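Local coordinates for S12 family peptidase (Streptomyces sp. 82F2, PDB 3WWX), which acts as a D-stereospecific amidohydrolase with a beta-lactamase-type fold, probably cleaving amide bonds of D-amino acid derivatives by the serine chemistry of S12 peptidases, at residues V26-D31 / R35-A40; M288-S293 / D333-I338; T55-A60 / Q248-A253; A154-S159 / V272-E277. All coordinates share one frame; numbering follows the deposited sequence.

Interaction 1. Residues V26-D31 / R35-A40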
# COMPACT_ATOMS: atom_id res chain seq x y z
N VAL A 26 15.10 -6.47 -5.58
CA VAL A 26 15.89 -5.42 -4.94
C VAL A 26 15.40 -5.18 -3.53
O VAL A 26 14.20 -5.28 -3.25
CB VAL A 26 15.84 -4.09 -5.75
CG1 VAL A 26 14.39 -3.64 -5.99
CG2 VAL A 26 16.63 -2.98 -5.07
N ALA A 27 16.32 -4.87 -2.62
CA ALA A 27 15.96 -4.40 -1.28
C ALA A 27 17.03 -3.46 -0.78
O ALA A 27 18.18 -3.49 -1.24
CB ALA A 27 15.78 -5.56 -0.31
N GLN A 28 16.61 -2.57 0.11
CA GLN A 28 17.53 -1.78 0.89
C GLN A 28 17.12 -1.88 2.34
O GLN A 28 15.95 -2.09 2.64
CB GLN A 28 17.53 -0.32 0.46
CG GLN A 28 18.09 -0.08 -0.93
CD GLN A 28 18.04 1.39 -1.33
OE1 GLN A 28 18.04 2.27 -0.46
NE2 GLN A 28 18.00 1.67 -2.63
N ALA A 29 18.09 -1.69 3.23
CA ALA A 29 17.82 -1.80 4.66
C ALA A 29 18.75 -0.88 5.41
O ALA A 29 19.80 -0.49 4.91
CB ALA A 29 18.00 -3.23 5.14
N ARG A 30 18.36 -0.52 6.61
CA ARG A 30 19.18 0.32 7.47
C ARG A 30 18.89 -0.07 8.90
O ARG A 30 17.82 0.21 9.44
CB ARG A 30 18.90 1.81 7.20
CG ARG A 30 19.78 2.77 7.95
CD ARG A 30 19.54 4.17 7.41
NE ARG A 30 20.39 5.16 8.04
CZ ARG A 30 19.95 6.28 8.62
NH1 ARG A 30 18.66 6.58 8.64
NH2 ARG A 30 20.83 7.10 9.17
N ASP A 31 19.87 -0.76 9.49
CA ASP A 31 19.74 -1.29 10.84
C ASP A 31 20.49 -0.34 11.79
O ASP A 31 21.71 -0.38 11.91
CB ASP A 31 20.28 -2.72 10.86
CG ASP A 31 19.99 -3.44 12.17
OD1 ASP A 31 20.08 -2.77 13.22
OD2 ASP A 31 19.68 -4.66 12.15
N ARG A 35 23.01 2.47 5.48
CA ARG A 35 22.08 1.87 4.52
C ARG A 35 22.76 0.87 3.59
O ARG A 35 23.74 1.21 2.94
CB ARG A 35 21.40 2.99 3.72
CG ARG A 35 20.23 2.53 2.82
CD ARG A 35 19.47 3.74 2.28
NE ARG A 35 20.39 4.70 1.66
CZ ARG A 35 20.75 4.72 0.37
NH1 ARG A 35 20.26 3.84 -0.50
NH2 ARG A 35 21.61 5.64 -0.05
N TRP A 36 22.20 -0.34 3.52
CA TRP A 36 22.64 -1.43 2.66
C TRP A 36 21.71 -1.55 1.45
O TRP A 36 20.51 -1.34 1.59
CB TRP A 36 22.59 -2.73 3.43
CG TRP A 36 22.67 -3.99 2.59
CD1 TRP A 36 23.81 -4.62 2.15
CD2 TRP A 36 21.58 -4.78 2.11
NE1 TRP A 36 23.49 -5.73 1.43
CE2 TRP A 36 22.12 -5.87 1.40
CE3 TRP A 36 20.18 -4.68 2.22
CZ2 TRP A 36 21.33 -6.83 0.80
CZ3 TRP A 36 19.40 -5.64 1.62
CH2 TRP A 36 19.98 -6.71 0.92
N THR A 37 22.28 -1.90 0.30
CA THR A 37 21.52 -2.11 -0.93
C THR A 37 21.89 -3.47 -1.50
O THR A 37 23.07 -3.82 -1.62
CB THR A 37 21.82 -1.03 -1.97
OG1 THR A 37 21.44 0.26 -1.48
CG2 THR A 37 21.06 -1.30 -3.27
N GLY A 38 20.88 -4.24 -1.86
CA GLY A 38 21.08 -5.55 -2.44
C GLY A 38 20.20 -5.79 -3.65
O GLY A 38 19.07 -5.30 -3.72
N THR A 39 20.73 -6.55 -4.61
CA THR A 39 19.98 -6.97 -5.78
C THR A 39 20.27 -8.42 -6.09
O THR A 39 21.36 -8.92 -5.76
CB THR A 39 20.35 -6.15 -7.03
OG1 THR A 39 21.77 -6.20 -7.24
CG2 THR A 39 19.93 -4.70 -6.87
N ALA A 40 19.32 -9.08 -6.74
CA ALA A 40 19.54 -10.40 -7.33
C ALA A 40 18.81 -10.46 -8.66
O ALA A 40 17.82 -9.74 -8.89
CB ALA A 40 19.07 -11.49 -6.40

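Interaction 2. Residues M288-S293 / D333-I338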
# COMPACT_ATOMS: atom_id res chain seq x y z
N MET A 288 0.23 -1.92 9.12
CA MET A 288 0.12 -3.26 9.69
C MET A 288 1.24 -3.51 10.66
O MET A 288 2.32 -2.96 10.50
CB MET A 288 0.25 -4.29 8.57
CG MET A 288 -1.01 -4.53 7.84
SD MET A 288 -0.88 -5.97 6.77
CE MET A 288 0.48 -5.48 5.72
N LYS A 289 0.98 -4.35 11.67
CA LYS A 289 2.03 -4.84 12.56
C LYS A 289 2.12 -6.35 12.46
O LYS A 289 1.14 -7.03 12.14
CB LYS A 289 1.76 -4.43 14.01
CG LYS A 289 0.74 -5.26 14.74
CD LYS A 289 0.64 -4.92 16.22
CE LYS A 289 -0.41 -5.79 16.87
NZ LYS A 289 -0.59 -5.50 18.32
N ASP A 290 3.31 -6.89 12.73
CA ASP A 290 3.50 -8.33 12.74
C ASP A 290 4.61 -8.58 13.73
O ASP A 290 5.51 -7.78 13.86
CB ASP A 290 3.89 -8.82 11.34
CG ASP A 290 3.86 -10.35 11.20
OD1 ASP A 290 3.40 -11.04 12.13
OD2 ASP A 290 4.28 -10.82 10.13
N LYS A 291 4.53 -9.69 14.45
CA LYS A 291 5.66 -10.11 15.27
C LYS A 291 6.34 -11.29 14.61
O LYS A 291 5.71 -12.32 14.36
CB LYS A 291 5.20 -10.50 16.67
CG LYS A 291 6.40 -10.83 17.53
CD LYS A 291 6.26 -10.33 18.95
CE LYS A 291 5.12 -11.00 19.66
NZ LYS A 291 5.16 -12.47 19.46
N LEU A 292 7.62 -11.13 14.33
CA LEU A 292 8.38 -12.12 13.57
C LEU A 292 8.87 -13.26 14.47
O LEU A 292 8.66 -13.25 15.68
CB LEU A 292 9.53 -11.43 12.85
CG LEU A 292 9.11 -10.24 11.98
CD1 LEU A 292 10.34 -9.57 11.43
CD2 LEU A 292 8.18 -10.68 10.84
N SER A 293 9.50 -14.25 13.86
CA SER A 293 9.80 -15.50 14.55
C SER A 293 10.65 -15.24 15.77
O SER A 293 10.46 -15.88 16.81
CB SER A 293 10.50 -16.48 13.60
OG SER A 293 11.78 -16.02 13.22
N ASP A 333 8.81 -14.92 -2.21
CA ASP A 333 8.24 -14.86 -0.87
C ASP A 333 8.80 -13.64 -0.14
O ASP A 333 9.94 -13.63 0.31
CB ASP A 333 8.60 -16.16 -0.16
CG ASP A 333 7.94 -16.30 1.20
OD1 ASP A 333 7.57 -15.27 1.78
OD2 ASP A 333 7.80 -17.44 1.67
N SER A 334 7.98 -12.60 -0.03
CA SER A 334 8.41 -11.35 0.60
C SER A 334 8.64 -11.55 2.09
O SER A 334 9.52 -10.91 2.67
CB SER A 334 7.37 -10.26 0.33
OG SER A 334 6.12 -10.65 0.86
N GLN A 335 7.88 -12.44 2.72
CA GLN A 335 8.07 -12.68 4.15
C GLN A 335 9.45 -13.23 4.44
O GLN A 335 10.05 -12.91 5.47
CB GLN A 335 6.98 -13.61 4.70
CG GLN A 335 6.86 -13.56 6.22
CD GLN A 335 6.37 -12.22 6.73
OE1 GLN A 335 5.85 -11.39 5.97
NE2 GLN A 335 6.55 -11.99 8.02
N LYS A 336 10.00 -14.06 3.55
CA LYS A 336 11.35 -14.56 3.74
C LYS A 336 12.37 -13.42 3.81
O LYS A 336 13.35 -13.50 4.54
CB LYS A 336 11.74 -15.54 2.63
CG LYS A 336 11.10 -16.90 2.73
CD LYS A 336 11.77 -17.87 1.73
CE LYS A 336 11.12 -19.24 1.76
NZ LYS A 336 9.66 -19.17 1.50
N VAL A 337 12.17 -12.36 3.03
CA VAL A 337 13.09 -11.23 3.04
C VAL A 337 12.99 -10.49 4.37
O VAL A 337 14.00 -10.09 4.95
CB VAL A 337 12.80 -10.27 1.86
CG1 VAL A 337 13.76 -9.09 1.89
CG2 VAL A 337 12.94 -11.03 0.51
N ILE A 338 11.77 -10.32 4.85
CA ILE A 338 11.51 -9.65 6.13
C ILE A 338 12.12 -10.44 7.28
O ILE A 338 12.82 -9.87 8.14
CB ILE A 338 10.00 -9.43 6.34
CG1 ILE A 338 9.46 -8.43 5.28
CG2 ILE A 338 9.72 -8.89 7.73
CD1 ILE A 338 7.93 -8.43 5.16

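Interaction 3. Residues T55-A60 / Q248-A253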
# COMPACT_ATOMS: atom_id res chain seq x y z
N THR A 55 0.77 2.70 -0.83
CA THR A 55 0.15 4.02 -0.97
C THR A 55 -0.82 4.30 0.16
O THR A 55 -0.95 5.44 0.61
CB THR A 55 -0.61 4.10 -2.30
OG1 THR A 55 0.28 3.86 -3.40
CG2 THR A 55 -1.29 5.45 -2.49
N LYS A 56 -1.50 3.26 0.63
CA LYS A 56 -2.48 3.42 1.70
C LYS A 56 -1.89 4.10 2.94
O LYS A 56 -2.59 4.83 3.62
CB LYS A 56 -3.07 2.08 2.10
CG LYS A 56 -3.98 1.49 1.05
CD LYS A 56 -4.71 0.26 1.57
CE LYS A 56 -5.70 -0.30 0.56
NZ LYS A 56 -5.05 -0.86 -0.63
N THR A 57 -0.63 3.83 3.27
CA THR A 57 -0.05 4.45 4.45
C THR A 57 0.06 5.96 4.26
O THR A 57 -0.15 6.73 5.20
CB THR A 57 1.31 3.87 4.77
OG1 THR A 57 1.24 2.44 4.77
CG2 THR A 57 1.77 4.35 6.14
N PHE A 58 0.38 6.39 3.04
CA PHE A 58 0.44 7.82 2.73
C PHE A 58 -0.95 8.45 2.87
O PHE A 58 -1.12 9.50 3.48
CB PHE A 58 0.99 8.05 1.33
CG PHE A 58 2.45 7.71 1.18
CD1 PHE A 58 2.84 6.40 0.91
CD2 PHE A 58 3.43 8.67 1.31
CE1 PHE A 58 4.18 6.06 0.76
CE2 PHE A 58 4.79 8.32 1.17
CZ PHE A 58 5.15 7.03 0.89
N THR A 59 -1.95 7.81 2.30
CA THR A 59 -3.32 8.29 2.39
C THR A 59 -3.79 8.43 3.84
O THR A 59 -4.36 9.48 4.23
CB THR A 59 -4.23 7.34 1.60
OG1 THR A 59 -3.77 7.33 0.24
CG2 THR A 59 -5.69 7.76 1.66
N ALA A 60 -3.53 7.41 4.66
CA ALA A 60 -3.91 7.45 6.08
C ALA A 60 -3.17 8.55 6.82
O ALA A 60 -3.75 9.22 7.67
CB ALA A 60 -3.67 6.12 6.74
N GLN A 248 11.94 3.66 2.98
CA GLN A 248 12.50 3.61 4.32
C GLN A 248 12.44 4.99 4.99
O GLN A 248 12.05 5.11 6.15
CB GLN A 248 13.94 3.13 4.31
CG GLN A 248 14.11 1.70 3.92
CD GLN A 248 15.57 1.35 3.93
OE1 GLN A 248 16.14 1.08 4.99
NE2 GLN A 248 16.20 1.46 2.78
N THR A 249 12.83 6.03 4.26
CA THR A 249 12.77 7.38 4.83
C THR A 249 11.38 7.69 5.38
O THR A 249 11.19 8.22 6.48
CB THR A 249 13.16 8.41 3.77
OG1 THR A 249 14.49 8.09 3.31
CG2 THR A 249 13.11 9.83 4.33
N PHE A 250 10.37 7.34 4.59
CA PHE A 250 8.99 7.58 4.97
C PHE A 250 8.58 6.76 6.20
O PHE A 250 8.11 7.34 7.20
CB PHE A 250 8.04 7.27 3.80
CG PHE A 250 6.58 7.25 4.21
CD1 PHE A 250 5.95 8.41 4.64
CD2 PHE A 250 5.85 6.06 4.18
CE1 PHE A 250 4.62 8.39 5.03
CE2 PHE A 250 4.52 6.05 4.57
CZ PHE A 250 3.91 7.22 4.99
N TYR A 251 8.76 5.45 6.18
CA TYR A 251 8.29 4.64 7.30
C TYR A 251 9.08 4.93 8.59
O TYR A 251 8.50 4.93 9.68
CB TYR A 251 8.28 3.14 6.96
CG TYR A 251 7.06 2.74 6.15
CD1 TYR A 251 5.85 2.45 6.78
CD2 TYR A 251 7.12 2.64 4.78
CE1 TYR A 251 4.72 2.09 6.05
CE2 TYR A 251 5.98 2.30 4.04
CZ TYR A 251 4.81 2.01 4.69
OH TYR A 251 3.72 1.68 3.91
N ARG A 252 10.37 5.21 8.47
CA ARG A 252 11.16 5.61 9.65
C ARG A 252 10.60 6.91 10.23
O ARG A 252 10.32 6.98 11.42
CB ARG A 252 12.63 5.80 9.29
CG ARG A 252 13.36 4.52 8.87
CD ARG A 252 14.78 4.80 8.38
NE ARG A 252 15.68 5.08 9.50
CZ ARG A 252 16.35 4.15 10.17
NH1 ARG A 252 16.31 2.88 9.81
NH2 ARG A 252 17.09 4.52 11.21
N ALA A 253 10.41 7.93 9.39
CA ALA A 253 9.86 9.20 9.88
C ALA A 253 8.49 9.01 10.49
O ALA A 253 8.16 9.62 11.51
CB ALA A 253 9.80 10.22 8.76

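Interaction 4. Residues A154-S159 / V272-E277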
# COMPACT_ATOMS: atom_id res chain seq x y z
N ALA A 154 -18.23 -5.13 12.33
CA ALA A 154 -18.45 -6.51 12.78
C ALA A 154 -17.32 -7.48 12.46
O ALA A 154 -17.25 -8.56 13.03
CB ALA A 154 -19.76 -7.05 12.21
N SER A 155 -16.43 -7.10 11.53
CA SER A 155 -15.37 -8.00 11.12
C SER A 155 -14.28 -7.16 10.47
O SER A 155 -14.20 -5.95 10.69
CB SER A 155 -15.91 -9.07 10.16
OG SER A 155 -14.98 -10.14 9.95
N TRP A 156 -13.43 -7.84 9.71
CA TRP A 156 -12.33 -7.20 8.99
C TRP A 156 -12.23 -7.84 7.62
O TRP A 156 -12.27 -9.08 7.47
CB TRP A 156 -11.01 -7.41 9.74
CG TRP A 156 -9.83 -6.66 9.13
CD1 TRP A 156 -9.42 -5.38 9.44
CD2 TRP A 156 -8.94 -7.12 8.10
NE1 TRP A 156 -8.34 -5.04 8.68
CE2 TRP A 156 -8.02 -6.08 7.85
CE3 TRP A 156 -8.83 -8.31 7.38
CZ2 TRP A 156 -7.01 -6.20 6.90
CZ3 TRP A 156 -7.81 -8.43 6.45
CH2 TRP A 156 -6.92 -7.37 6.21
N ASN A 157 -12.08 -7.00 6.60
CA ASN A 157 -11.77 -7.49 5.28
C ASN A 157 -11.09 -6.39 4.49
O ASN A 157 -11.58 -5.28 4.45
CB ASN A 157 -13.03 -7.95 4.55
CG ASN A 157 -12.74 -8.45 3.16
OD1 ASN A 157 -12.19 -9.53 3.00
ND2 ASN A 157 -13.04 -7.64 2.15
N TYR A 158 -9.95 -6.71 3.90
CA TYR A 158 -9.19 -5.74 3.14
C TYR A 158 -9.98 -5.33 1.91
O TYR A 158 -10.33 -6.18 1.09
CB TYR A 158 -7.88 -6.36 2.73
CG TYR A 158 -6.86 -5.40 2.21
CD1 TYR A 158 -6.87 -5.01 0.89
CD2 TYR A 158 -5.87 -4.90 3.04
CE1 TYR A 158 -5.90 -4.14 0.40
CE2 TYR A 158 -4.90 -4.04 2.56
CZ TYR A 158 -4.92 -3.68 1.25
OH TYR A 158 -3.97 -2.84 0.74
N SER A 159 -10.22 -4.02 1.77
CA SER A 159 -11.00 -3.52 0.65
C SER A 159 -10.40 -2.25 0.07
O SER A 159 -10.17 -1.26 0.77
CB SER A 159 -12.44 -3.21 1.09
OG SER A 159 -13.13 -2.56 0.04
N VAL A 272 -6.49 -3.80 14.67
CA VAL A 272 -7.52 -4.82 14.68
C VAL A 272 -6.85 -6.15 14.38
O VAL A 272 -6.00 -6.24 13.50
CB VAL A 272 -8.59 -4.52 13.58
CG1 VAL A 272 -9.66 -5.60 13.54
CG2 VAL A 272 -9.20 -3.16 13.81
N GLN A 273 -7.22 -7.20 15.10
CA GLN A 273 -6.71 -8.53 14.76
C GLN A 273 -7.43 -9.00 13.51
O GLN A 273 -8.66 -9.01 13.47
CB GLN A 273 -6.93 -9.53 15.91
CG GLN A 273 -5.74 -9.66 16.84
CD GLN A 273 -5.95 -10.68 17.95
OE1 GLN A 273 -7.09 -11.02 18.29
NE2 GLN A 273 -4.86 -11.17 18.52
N ILE A 274 -6.68 -9.38 12.49
CA ILE A 274 -7.27 -9.66 11.20
C ILE A 274 -7.46 -11.15 10.94
O ILE A 274 -8.17 -11.54 10.02
CB ILE A 274 -6.47 -9.03 10.06
CG1 ILE A 274 -5.10 -9.70 9.90
CG2 ILE A 274 -6.35 -7.54 10.32
CD1 ILE A 274 -4.26 -9.12 8.78
N SER A 275 -6.82 -11.98 11.76
CA SER A 275 -6.95 -13.43 11.62
C SER A 275 -6.78 -14.17 12.93
O SER A 275 -5.78 -13.99 13.62
CB SER A 275 -5.92 -13.97 10.62
OG SER A 275 -5.82 -15.38 10.75
N PRO A 276 -7.74 -15.05 13.26
CA PRO A 276 -7.65 -15.81 14.51
C PRO A 276 -6.39 -16.68 14.57
O PRO A 276 -5.88 -16.95 15.66
CB PRO A 276 -8.91 -16.69 14.47
CG PRO A 276 -9.20 -16.85 13.02
CD PRO A 276 -8.81 -15.55 12.39
N GLU A 277 -5.90 -17.11 13.41
CA GLU A 277 -4.76 -18.02 13.34
C GLU A 277 -3.42 -17.30 13.43
O GLU A 277 -2.37 -17.94 13.56
CB GLU A 277 -4.83 -18.82 12.03
O HOH W 1 -11.37 -11.19 9.41

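Interaction 1. Residues V26-D31 / R35-A40
A27 and G38 exchange two backbone hydrogen bonds in an antiparallel beta hairpin of strands 24-31 and 36-41, whose second strand is an outermost strand of the main sheet. A27 N donates to G38 O over 3.0 Å, and G38 N returns the bond to A27 O over 2.9 Å. A29 and W36 repeat the exchange, alternating with the non-hydrogen-bonded pairs V26–T39 and Q28–T37. Q28 CA also brings its hydrogen to W36 O in a CA-H...O contact of 3.1 Å.

Apolar packing occupies the face that carries A27, A29 and W36. With chi1 at 165°, W36 CG lies anti to N, and the indole reaches over the neighbouring strand: CE3 is 3.9 Å from A29 CB and CZ3 4.1 Å from A27 CB. G38, lacking a side chain, lets one ring face lie over its backbone N. H7 stacks on this indole, and T10 and Q11 of helix 8-19 touch it.

Polar side chains meet on the other face. Extended beyond CG, Q28 runs beside T37, its CG 3.4 Å from T37 OG1, while its NE2 is bonded to G45 O. R35 bends at chi3, which brings NH1 to Q28 OE1, 2.7 Å away. The donor comes from well above the amide plane, not along a lone pair, with 149° at the hydrogen.

Interaction 2. Residues M288-S293 / D333-I338
L292 and I338 mark where the two backbones run nearest each other, and even there their CA atoms stand 8.4 Å apart; a short strand, 288-291, turning into loop at L292, faces the first turns of helix 334-343, and side chains alone bridge the gap. L292 reaches the helix with both branches. Its CD1 rests 3.8 Å from I338 CG2, the isoleucine lying roughly perpendicular to the leucine, and its CD2 lies 3.5 Å from Q335 NE2. I338 CG2 therefore sits against both methyls of L292. On the outer side of this apolar patch, D290 and Q335 reach for each other across the gap. Bent at chi2 (66°), the glutamine brings its amide back toward the strand, and NE2 donates to D290 OD2 over 3.3 Å, a weak bond with an angle of only 125° at the hydrogen.

The helix is the C-terminal one of the beta-lactamase fold, lying against a face of the main antiparallel sheet: S334 and V337 touch L311 and F326, and I338 touches L322. Farther along it, S293 OG is bonded to E339 OE1, and L292 also packs on F342 and C343; C343 is disulfide-linked to C294.

At its start the helix is capped by D333. D333 OD1 accepts from K336 N over 3.2 Å, from well above the carboxylate plane.

Interaction 3. Residues T55-A60 / Q248-A253
T57 faces Y251 and F58 faces F250 across two helical segments whose axes are inclined at 44° and stay 11.7 Å apart, a wide spacing filled by aromatic side chains. F58 and F250 enter from the two helices and overlap as a face-to-face stack, with ring centroids 3.9 Å apart and planes only 13° from parallel. The anti placement of F250 CG relative to its own N (chi1 169°) sends this ring across the gap.

T57 CG2 abuts the edge of the F250 ring, 3.6 Å from CE2. The threonine hydroxyl receives the proton of Y251 in a 2.7 Å bond from Y251 OH to T57 OG1, near the tyrosine ring plane, and is also bonded to G286 O. Two partners therefore hold a buried threonine oxygen, while F250 lies against one face of the tyrosine ring.

K56 closes a Ser-Xaa-Xaa-Lys sequence, consistent with the SxxK motif of S12 serine hydrolases, and the contact packs helix 244-255 against the helix starting there. Helix 178-187 closes on the stack, with I186 touching both phenylalanines and V182 touching F58. Beyond, Q248 reaches the main sheet, where its OE1 is bonded to S321 OG of strand 320-326.

Interaction 4. Residues A154-S159 / V272-E277
W156 lays one face of its indole against I274, and this is the tight part of the contact. I274 CG2 stands over the five-membered ring in a CH-pi contact, 3.4 Å from its centroid and 15° off the normal; the nearest ring atom, W156 CE2, is 3.3 Å from that methyl. The isoleucine runs alongside the indole, both leaving their backbones in a similar direction. With I274 CG1 set between its backbone N and carbonyl carbon (chi1 68°), CD1 follows the indole out to CH2, at 4.1 Å. The other indole face has Y158 N near its rim.

Packing is looser at both margins. V272 CG1 approaches W156 CD1 obliquely, at 4.1 Å. On the backbone side a water donates to W156 O at 3.0 Å and to I274 O at 3.3 Å, linking two segments that share no direct hydrogen bond. Past it the chain turns away in an ST turn, S275 OG accepting from E277 N.

The tryptophan thus joins the loop before helix 160-174 to strand 272-273, at one margin of the main sheet, and to the residue that follows it. Y158, two residues on, touches S53, is probably hydrogen-bonded to K56 NZ and opens a Tyr-Ser-Asn sequence, consistent with the Tyr-Xaa-Asn motif of S12 serine hydrolases.

How the interactions relate
Interaction 1 comes first along the chain and closes just three intervening residues, a hairpin at one margin of the main sheet. Interaction 3 then spans 187 residues, joining helix 55-68 to helix 244-255. Interaction 4 opens inside that span and closes beyond it, so the two cross; they meet at K56 and Y158. Helix 244-255 also touches interaction 1, through Q248 and R252. Interaction 2 follows in series, closing a 39-residue span rich in strand. Interactions 1, 2 and 4 all reach the same sheet, from one outermost strand to the other, while interaction 3 ties helices together beside it.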